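Long-range contacts in vitamin B12-binding protein (Vibrio cholerae O395, PDB 5YSC), which binds vitamin B12 (cyanocobalamin) in the periplasm and probably delivers it to BtuC of the BtuCDF ABC importer: residues Pro28-Ile33 / Arg249-Arg253; Thr108-Ile114 / Gly172-Val178; Leu43-Glu48 / Leu59-Asn64. All coordinates share one frame. Residues are numbered along the deposited sequence.

Contacts 1 and 2 join the N-terminal and C-terminal lobes, whereas contact 3 lies within the N-terminal lobe. Both interlobe contacts lie near the centre of the chain, but contact 1 is buried and rests on a glutamate–arginine salt-bridge network, while contact 2 is only partly buried, has no direct hydrogen bond across it and relies on a tryptophan and two bridging waters; the two touch where Pro250 meets Trp174 and Ile114. Contact 3, farther out and partly buried, combines backbone hydrogen bonds with small apolar contacts. It meets contact 1 where Val46 and Ser47 pack on helix 28-36, but its nearest atoms are about 12 Å from contact 2. All three contribute residues to the cyanocobalamin pocket.

Contact 1. Residues Pro28-Ile33 / Arg249-Arg253; sequences PHATEI and RPTPR
The carboxylate of Glu32 joins two arginines in a salt-bridge network. Its OE1 and OE2 take hydrogen bonds from Arg253 NE (2.9 Å) and Arg253 NH2 (2.8 Å), a bidentate pairing, while Arg249 NH1 reaches the same OE2 at 2.9 Å. Glu32 (chi1 m, chi2 t) leaves the helix of 28-33 toward the irregular 249-253 loop; Arg249 is nearly extended (m, t, t), and Arg253 turns back through chi3 m. A water links Glu32 OE2 to Thr251 OG1, 2.8 Å from each, and the same OG1 weakly caps Arg253 N (2.9 Å) ahead of helix 254-267. The backbones come closest at His29 and Arg249, CA to CA 4.8 Å. Here His29 CB packs on Arg249 CB (3.6 Å), and Pro28 CB covers one face of the Arg249 guanidinium, 3.7 Å from NE. One turn on, Ile33 CD1 rests on Pro252 CD (3.6 Å) and Thr251 CA (3.8 Å). This interlobe junction forms part of the cyanocobalamin pocket: His29 N and Arg249 NE hydrogen-bond the ligand, and Arg249 NH2 pairs with Asp51. A buried glutamate facing two arginines ties the lobes by charge and, together with Asp51, probably helps to position Arg249 for the ligand.

Contact 2. Residues Thr108-Ile114 / Gly172-Val178; sequences TKTLDEI and GHWPSEV
Trp174 has the most surface covered here. Its CA-CB bond points toward 108-114, its CA lies 5.3 Å from Lys109 CA, and chi1 t with chi2 near -96° lays the indole against Lys109, Leu111 and Ile114. Lys109 O lies 3.4 Å from Trp174 CE3, near the ring plane. Leu111 CD2 and Ile114 CD1 approach Trp174 CH2 at 4.0 Å. NE1 is hydrogen-bonded to Leu247 O, and the ring borders cyanocobalamin. A cis peptide joins Trp174 to Pro175, the N-cap of helix 176-181. The contact joins the two lobes beside the ligand cleft; each is built round a parallel sheet, and the long helix 128-148 links them, as in class III binding proteins. Thr110 and Glu113 form a capping box: Glu113 N donates to Thr110 OG1 and Thr110 N to Glu113 OE1, both 3.1 Å. Lys109 CB points away, but the bent chain brings NZ over one face of the His173 ring, 4.2 Å from CD2. Glu177 places CB 3.4 Å from Lys109 O and OE2 3.2 Å from Thr110 CG2. One water joins Lys109 O, Gly172 O (both 2.8 Å) and Glu177 N (3.0 Å); another, Thr108 O (3.1 Å) and Trp174 N (3.0 Å).

Contact 3. Residues Leu43-Glu48 / Leu59-Asn64; sequences LVAVSE and LERVAN. With SO4 (sulfate ion), chain C.
Leu59 CD1 packs against Leu43 CB (3.8 Å) and Val46 CG1 (3.9 Å), facing helix 28-36, while Ala45 CB meets Val62 CG1 (3.8 Å), with helix 70-76 alongside. The backbones are joined by a single parallel beta bridge, Val46 with Arg61 (CA to CA 5.0 Å), where 59-64 runs beside the edge strand 43-45 of the N-terminal lobe's parallel sheet. End to end, the two segments lie 43° apart. Val46 N donates to Glu60 O (2.9 Å) and Val62 N to Val46 O (2.8 Å), straddling Arg61 in the parallel pattern; farther along, Glu48 N donates to Ala63 O (2.8 Å). At the polar end Glu48 and Asn64 belong to the cyanocobalamin pocket, Glu48 OE1 making a weak hydrogen bond to the ligand; Asn64 ND2 donates to Glu48 OE2 (3.1 Å), while Asn64 OD1 accepts from Thr67 N. A sulfate, probably from the crystallisation liquor, accepts from Arg61 NE at O4 (2.6 Å) and from Arg61 NH2 at O1 (2.8 Å).

Contact 1. Residues Pro28-Ile33 / Arg249-Arg253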
loop_
_atom_site.group_PDB
_atom_site.type_symbol
_atom_site.label_atom_id
_atom_site.label_comp_id
_atom_site.label_asym_id
_atom_site.label_seq_id
_atom_site.Cartn_x
_atom_site.Cartn_y
_atom_site.Cartn_z
ATOM N N PRO A 28 -5.441 3.253 6.565
ATOM C CA PRO A 28 -6.226 2.145 5.985
ATOM C C PRO A 28 -5.508 0.819 6.054
ATOM O O PRO A 28 -6.128 -0.196 6.403
ATOM C CB PRO A 28 -6.436 2.600 4.545
ATOM C CG PRO A 28 -6.426 4.092 4.601
ATOM C CD PRO A 28 -5.321 4.401 5.643
ATOM N N HIS A 29 -4.225 0.780 5.700
ATOM C CA HIS A 29 -3.516 -0.494 5.754
ATOM C C HIS A 29 -3.421 -0.983 7.179
ATOM O O HIS A 29 -3.528 -2.185 7.443
ATOM C CB HIS A 29 -2.118 -0.393 5.148
ATOM C CG HIS A 29 -1.057 -0.009 6.150
ATOM N ND1 HIS A 29 -0.843 1.291 6.555
ATOM C CD2 HIS A 29 -0.226 -0.780 6.892
ATOM C CE1 HIS A 29 0.087 1.307 7.489
ATOM N NE2 HIS A 29 0.490 0.068 7.696
ATOM N N ALA A 30 -3.246 -0.050 8.126
ATOM C CA ALA A 30 -3.096 -0.448 9.516
ATOM C C ALA A 30 -4.375 -1.075 10.063
ATOM O O ALA A 30 -4.314 -1.963 10.934
ATOM C CB ALA A 30 -2.674 0.761 10.334
ATOM N N THR A 31 -5.521 -0.650 9.550
ATOM C CA THR A 31 -6.781 -1.243 9.923
ATOM C C THR A 31 -6.884 -2.654 9.364
ATOM O O THR A 31 -7.300 -3.576 10.079
ATOM C CB THR A 31 -7.913 -0.347 9.433
ATOM O OG1 THR A 31 -7.795 0.918 10.090
ATOM C CG2 THR A 31 -9.275 -0.964 9.695
ATOM N N GLU A 32 -6.464 -2.851 8.121
ATOM C CA GLU A 32 -6.486 -4.211 7.588
ATOM C C GLU A 32 -5.598 -5.142 8.416
ATOM O O GLU A 32 -5.994 -6.261 8.761
ATOM C CB GLU A 32 -6.086 -4.231 6.098
ATOM C CG GLU A 32 -7.074 -3.448 5.188
ATOM C CD GLU A 32 -7.029 -3.803 3.725
ATOM O OE1 GLU A 32 -6.899 -5.000 3.385
ATOM O OE2 GLU A 32 -7.152 -2.866 2.896
ATOM N N ILE A 33 -4.368 -4.712 8.713
ATOM C CA ILE A 33 -3.436 -5.573 9.440
ATOM C C ILE A 33 -3.928 -5.826 10.846
ATOM O O ILE A 33 -3.721 -6.921 11.396
ATOM C CB ILE A 33 -2.031 -4.947 9.429
ATOM C CG1 ILE A 33 -1.431 -5.017 8.012
ATOM C CG2 ILE A 33 -1.164 -5.625 10.426
ATOM C CD1 ILE A 33 -1.334 -6.311 7.474
ATOM N N ARG A 249 -1.898 -0.102 -0.214
ATOM C CA ARG A 249 -1.899 -0.433 1.199
ATOM C C ARG A 249 -1.138 -1.721 1.428
ATOM O O ARG A 249 -1.504 -2.739 0.832
ATOM C CB ARG A 249 -3.330 -0.634 1.735
ATOM C CG ARG A 249 -4.338 0.388 1.397
ATOM C CD ARG A 249 -5.707 -0.085 1.798
ATOM N NE ARG A 249 -6.733 0.792 1.311
ATOM C CZ ARG A 249 -8.000 0.705 1.698
ATOM N NH1 ARG A 249 -8.350 -0.210 2.593
ATOM N NH2 ARG A 249 -8.902 1.560 1.227
ATOM N N PRO A 250 -0.192 -1.782 2.331
ATOM C CA PRO A 250 0.478 -3.056 2.603
ATOM C C PRO A 250 -0.284 -3.930 3.585
ATOM O O PRO A 250 -0.339 -3.645 4.789
ATOM C CB PRO A 250 1.835 -2.627 3.185
ATOM C CG PRO A 250 1.954 -1.198 2.895
ATOM C CD PRO A 250 0.590 -0.633 2.813
ATOM N N THR A 251 -0.952 -4.968 3.039
ATOM C CA THR A 251 -1.944 -5.754 3.755
ATOM C C THR A 251 -1.899 -7.167 3.197
ATOM O O THR A 251 -1.200 -7.429 2.216
ATOM C CB THR A 251 -3.376 -5.253 3.546
ATOM O OG1 THR A 251 -3.723 -5.574 2.199
ATOM C CG2 THR A 251 -3.478 -3.747 3.682
ATOM N N PRO A 252 -2.647 -8.096 3.774
ATOM C CA PRO A 252 -2.791 -9.404 3.103
ATOM C C PRO A 252 -3.279 -9.313 1.676
ATOM O O PRO A 252 -2.870 -10.153 0.850
ATOM C CB PRO A 252 -3.805 -10.119 3.998
ATOM C CG PRO A 252 -3.517 -9.489 5.383
ATOM C CD PRO A 252 -3.346 -8.059 5.058
ATOM N N ARG A 253 -4.121 -8.316 1.349
ATOM C CA ARG A 253 -4.598 -8.202 -0.016
ATOM C C ARG A 253 -3.504 -7.756 -0.974
ATOM O O ARG A 253 -3.668 -7.868 -2.189
ATOM C CB ARG A 253 -5.830 -7.290 -0.051
ATOM C CG ARG A 253 -6.934 -7.764 0.832
ATOM C CD ARG A 253 -8.249 -7.102 0.504
ATOM N NE ARG A 253 -8.245 -5.694 0.868
ATOM C CZ ARG A 253 -9.054 -4.756 0.395
ATOM N NH1 ARG A 253 -9.923 -5.012 -0.577
ATOM N NH2 ARG A 253 -8.946 -3.500 0.867
HETATM O O HOH W 1 -5.356 -3.776 0.897
#

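Contact 2. Residues Thr108-Ile114 / Gly172-Val178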
loop_
_atom_site.group_PDB
_atom_site.type_symbol
_atom_site.label_atom_id
_atom_site.label_comp_id
_atom_site.label_asym_id
_atom_site.label_seq_id
_atom_site.Cartn_x
_atom_site.Cartn_y
_atom_site.Cartn_z
ATOM N N THR A 108 6.491 0.124 6.177
ATOM C CA THR A 108 5.708 -0.092 4.964
ATOM C C THR A 108 6.547 0.034 3.691
ATOM O O THR A 108 6.174 0.730 2.743
ATOM C CB THR A 108 4.545 0.908 4.987
ATOM O OG1 THR A 108 5.068 2.231 5.179
ATOM C CG2 THR A 108 3.566 0.596 6.143
ATOM N N LYS A 109 7.645 -0.715 3.627
ATOM C CA LYS A 109 8.504 -0.690 2.444
ATOM C C LYS A 109 8.606 -2.010 1.665
ATOM O O LYS A 109 8.642 -2.001 0.444
ATOM C CB LYS A 109 9.912 -0.230 2.814
ATOM C CG LYS A 109 10.804 0.010 1.612
ATOM C CD LYS A 109 12.265 0.027 1.994
ATOM C CE LYS A 109 12.932 1.306 1.539
ATOM N NZ LYS A 109 11.984 2.448 1.519
ATOM N N THR A 110 8.675 -3.126 2.379
ATOM C CA THR A 110 8.871 -4.436 1.773
ATOM C C THR A 110 7.642 -5.315 1.965
ATOM O O THR A 110 6.804 -5.073 2.832
ATOM C CB THR A 110 10.062 -5.183 2.374
ATOM O OG1 THR A 110 9.725 -5.649 3.670
ATOM C CG2 THR A 110 11.272 -4.298 2.449
ATOM N N LEU A 111 7.604 -6.400 1.174
ATOM C CA LEU A 111 6.514 -7.373 1.285
ATOM C C LEU A 111 6.633 -8.207 2.549
ATOM O O LEU A 111 5.641 -8.504 3.206
ATOM C CB LEU A 111 6.497 -8.289 0.059
ATOM C CG LEU A 111 5.982 -7.598 -1.199
ATOM C CD1 LEU A 111 6.458 -8.350 -2.399
ATOM C CD2 LEU A 111 4.420 -7.478 -1.182
ATOM N N ASP A 112 7.847 -8.595 2.916
ATOM C CA ASP A 112 7.978 -9.379 4.130
ATOM C C ASP A 112 7.566 -8.572 5.359
ATOM O O ASP A 112 7.097 -9.151 6.335
ATOM C CB ASP A 112 9.421 -9.903 4.258
ATOM C CG ASP A 112 9.787 -10.905 3.146
ATOM O OD1 ASP A 112 9.462 -12.089 3.250
ATOM O OD2 ASP A 112 10.378 -10.498 2.157
ATOM N N GLU A 113 7.690 -7.240 5.311
ATOM C CA GLU A 113 7.270 -6.406 6.432
ATOM C C GLU A 113 5.769 -6.524 6.736
ATOM O O GLU A 113 5.327 -6.240 7.859
ATOM C CB GLU A 113 7.643 -4.938 6.163
ATOM C CG GLU A 113 9.118 -4.653 6.518
ATOM C CD GLU A 113 9.619 -3.264 6.165
ATOM O OE1 GLU A 113 9.013 -2.486 5.389
ATOM O OE2 GLU A 113 10.731 -2.964 6.653
ATOM N N ILE A 114 4.955 -6.894 5.742
ATOM C CA ILE A 114 3.531 -7.052 6.015
ATOM C C ILE A 114 3.330 -8.183 7.004
ATOM O O ILE A 114 2.586 -8.064 7.972
ATOM C CB ILE A 114 2.735 -7.286 4.708
ATOM C CG1 ILE A 114 2.880 -6.060 3.791
ATOM C CG2 ILE A 114 1.273 -7.540 5.015
ATOM C CD1 ILE A 114 2.344 -6.239 2.401
ATOM N N GLY A 172 12.265 3.505 -4.416
ATOM C CA GLY A 172 11.971 2.244 -3.776
ATOM C C GLY A 172 10.823 2.304 -2.792
ATOM O O GLY A 172 10.556 1.305 -2.146
ATOM N N HIS A 173 10.198 3.464 -2.615
ATOM C CA HIS A 173 9.113 3.600 -1.663
ATOM C C HIS A 173 7.884 2.841 -2.142
ATOM O O HIS A 173 7.721 2.540 -3.341
ATOM C CB HIS A 173 8.763 5.064 -1.457
ATOM C CG HIS A 173 9.786 5.783 -0.635
ATOM N ND1 HIS A 173 9.466 6.534 0.472
ATOM C CD2 HIS A 173 11.132 5.824 -0.745
ATOM C CE1 HIS A 173 10.570 7.036 0.998
ATOM N NE2 HIS A 173 11.601 6.629 0.273
ATOM N N TRP A 174 7.004 2.569 -1.189
ATOM C CA TRP A 174 5.844 1.741 -1.464
ATOM C C TRP A 174 4.975 2.351 -2.562
ATOM O O TRP A 174 4.682 3.545 -2.538
ATOM C CB TRP A 174 5.037 1.568 -0.193
ATOM C CG TRP A 174 3.987 0.549 -0.372
ATOM C CD1 TRP A 174 2.669 0.748 -0.694
ATOM C CD2 TRP A 174 4.178 -0.861 -0.281
ATOM N NE1 TRP A 174 2.038 -0.471 -0.821
ATOM C CE2 TRP A 174 2.941 -1.468 -0.552
ATOM C CE3 TRP A 174 5.277 -1.680 -0.001
ATOM C CZ2 TRP A 174 2.783 -2.854 -0.556
ATOM C CZ3 TRP A 174 5.100 -3.054 0.011
ATOM C CH2 TRP A 174 3.865 -3.619 -0.270
ATOM N N PRO A 175 4.469 1.536 -3.509
ATOM C CA PRO A 175 4.529 0.086 -3.681
ATOM C C PRO A 175 5.618 -0.435 -4.619
ATOM O O PRO A 175 5.451 -1.499 -5.274
ATOM C CB PRO A 175 3.161 -0.207 -4.265
ATOM C CG PRO A 175 2.888 0.950 -5.119
ATOM C CD PRO A 175 3.428 2.130 -4.354
ATOM N N SER A 176 6.769 0.243 -4.638
ATOM C CA SER A 176 7.842 -0.174 -5.549
ATOM C C SER A 176 8.157 -1.667 -5.449
ATOM O O SER A 176 8.343 -2.349 -6.469
ATOM C CB SER A 176 9.116 0.644 -5.272
ATOM O OG SER A 176 8.921 1.991 -5.652
ATOM N N GLU A 177 8.227 -2.188 -4.231
ATOM C CA GLU A 177 8.611 -3.567 -3.979
ATOM C C GLU A 177 7.638 -4.580 -4.588
ATOM O O GLU A 177 8.020 -5.708 -4.896
ATOM C CB GLU A 177 8.682 -3.746 -2.473
ATOM C CG GLU A 177 9.502 -4.846 -2.022
ATOM C CD GLU A 177 10.896 -4.407 -1.787
ATOM O OE1 GLU A 177 11.404 -3.653 -2.643
ATOM O OE2 GLU A 177 11.454 -4.777 -0.734
ATOM N N VAL A 178 6.367 -4.226 -4.722
ATOM C CA VAL A 178 5.431 -5.135 -5.381
ATOM C C VAL A 178 5.889 -5.420 -6.807
ATOM O O VAL A 178 5.910 -6.577 -7.258
ATOM C CB VAL A 178 4.018 -4.532 -5.377
ATOM C CG1 VAL A 178 3.104 -5.386 -6.207
ATOM C CG2 VAL A 178 3.516 -4.392 -3.920
HETATM O O HOH W 2 7.943 3.008 1.591
HETATM O O HOH W 3 8.394 -0.428 -1.853
#

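Contact 3. Residues Leu43-Glu48 / Leu59-Asn64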
loop_
_atom_site.group_PDB
_atom_site.type_symbol
_atom_site.label_atom_id
_atom_site.label_comp_id
_atom_site.label_asym_id
_atom_site.label_seq_id
_atom_site.Cartn_x
_atom_site.Cartn_y
_atom_site.Cartn_z
ATOM N N LEU A 43 -10.616 -2.397 18.142
ATOM C CA LEU A 43 -10.517 -1.070 17.563
ATOM C C LEU A 43 -11.630 -0.171 18.048
ATOM O O LEU A 43 -12.817 -0.536 18.040
ATOM C CB LEU A 43 -10.556 -1.126 16.038
ATOM C CG LEU A 43 -9.344 -1.757 15.406
ATOM C CD1 LEU A 43 -9.626 -2.104 13.932
ATOM C CD2 LEU A 43 -8.156 -0.833 15.492
ATOM N N VAL A 44 -11.250 1.040 18.435
ATOM C CA VAL A 44 -12.213 2.057 18.832
ATOM C C VAL A 44 -12.153 3.283 17.930
ATOM O O VAL A 44 -13.005 4.169 18.066
ATOM C CB VAL A 44 -12.045 2.467 20.318
ATOM C CG1 VAL A 44 -12.232 1.279 21.241
ATOM C CG2 VAL A 44 -10.682 3.093 20.565
ATOM N N ALA A 45 -11.178 3.364 17.019
ATOM C CA ALA A 45 -11.176 4.385 15.980
ATOM C C ALA A 45 -10.158 4.002 14.918
ATOM O O ALA A 45 -9.203 3.253 15.187
ATOM C CB ALA A 45 -10.852 5.787 16.522
ATOM N N VAL A 46 -10.375 4.531 13.719
ATOM C CA VAL A 46 -9.551 4.237 12.554
ATOM C C VAL A 46 -9.406 5.524 11.744
ATOM O O VAL A 46 -9.808 6.606 12.185
ATOM C CB VAL A 46 -10.149 3.092 11.709
ATOM C CG1 VAL A 46 -10.188 1.787 12.515
ATOM C CG2 VAL A 46 -11.501 3.491 11.148
ATOM N N SER A 47 -8.813 5.421 10.562
ATOM C CA SER A 47 -8.614 6.529 9.650
ATOM C C SER A 47 -9.734 6.614 8.623
ATOM O O SER A 47 -10.481 5.664 8.409
ATOM C CB SER A 47 -7.288 6.369 8.927
ATOM O OG SER A 47 -7.392 5.403 7.903
ATOM N N GLU A 48 -9.845 7.784 7.997
ATOM C CA GLU A 48 -10.588 7.891 6.752
ATOM C C GLU A 48 -10.003 6.887 5.768
ATOM O O GLU A 48 -8.806 6.595 5.790
ATOM C CB GLU A 48 -10.514 9.322 6.182
ATOM C CG GLU A 48 -11.381 10.336 6.943
ATOM C CD GLU A 48 -11.288 11.782 6.414
ATOM O OE1 GLU A 48 -11.176 12.021 5.197
ATOM O OE2 GLU A 48 -11.313 12.701 7.262
ATOM N N LEU A 59 -16.661 2.414 12.458
ATOM C CA LEU A 59 -15.906 3.003 13.524
ATOM C C LEU A 59 -15.598 4.453 13.355
ATOM O O LEU A 59 -15.513 4.918 12.301
ATOM C CB LEU A 59 -14.636 2.255 13.700
ATOM C CG LEU A 59 -14.698 0.753 13.911
ATOM C CD1 LEU A 59 -13.370 0.022 13.830
ATOM C CD2 LEU A 59 -15.354 0.493 15.221
ATOM N N GLU A 60 -15.417 5.189 14.446
ATOM C CA GLU A 60 -15.194 6.602 14.211
ATOM C C GLU A 60 -13.792 6.847 13.648
ATOM O O GLU A 60 -12.879 6.029 13.791
ATOM C CB GLU A 60 -15.461 7.447 15.463
ATOM C CG GLU A 60 -14.691 7.158 16.689
ATOM C CD GLU A 60 -15.093 8.108 17.819
ATOM O OE1 GLU A 60 -15.679 9.186 17.547
ATOM O OE2 GLU A 60 -14.847 7.767 18.984
ATOM N N ARG A 61 -13.662 7.961 12.933
ATOM C CA ARG A 61 -12.440 8.350 12.241
ATOM C C ARG A 61 -11.670 9.386 13.053
ATOM O O ARG A 61 -12.264 10.322 13.598
ATOM C CB ARG A 61 -12.780 8.920 10.877
ATOM C CG ARG A 61 -12.946 7.868 9.824
ATOM C CD ARG A 61 -14.317 7.248 9.716
ATOM N NE ARG A 61 -14.251 6.347 8.560
ATOM C CZ ARG A 61 -14.216 5.018 8.605
ATOM N NH1 ARG A 61 -14.377 4.350 9.744
ATOM N NH2 ARG A 61 -14.073 4.358 7.474
ATOM N N VAL A 62 -10.352 9.219 13.135
ATOM C CA VAL A 62 -9.534 10.196 13.852
ATOM C C VAL A 62 -8.332 10.619 13.028
ATOM O O VAL A 62 -7.396 11.222 13.554
ATOM C CB VAL A 62 -9.080 9.658 15.216
ATOM C CG1 VAL A 62 -10.287 9.546 16.168
ATOM C CG2 VAL A 62 -8.357 8.329 15.085
ATOM N N ALA A 63 -8.318 10.311 11.740
ATOM C CA ALA A 63 -7.139 10.665 10.958
ATOM C C ALA A 63 -7.473 10.684 9.475
ATOM O O ALA A 63 -8.314 9.920 8.997
ATOM C CB ALA A 63 -5.975 9.709 11.210
ATOM N N ASN A 64 -6.787 11.565 8.756
ATOM C CA ASN A 64 -6.855 11.625 7.305
ATOM C C ASN A 64 -5.490 12.073 6.815
ATOM O O ASN A 64 -4.529 12.127 7.586
ATOM C CB ASN A 64 -7.969 12.553 6.818
ATOM C CG ASN A 64 -7.815 13.958 7.330
ATOM O OD1 ASN A 64 -6.723 14.526 7.334
ATOM N ND2 ASN A 64 -8.923 14.529 7.768
HETATM S S SO4 C . -14.264 7.606 5.398
HETATM O O1 SO4 C . -13.883 6.183 5.401
HETATM O O2 SO4 C . -15.659 7.748 4.976
HETATM O O3 SO4 C . -13.403 8.308 4.448
HETATM O O4 SO4 C . -14.154 8.193 6.733
HETATM O O HOH W 4 -15.500 3.796 16.839
HETATM O O HOH W 5 -14.925 4.583 19.969
#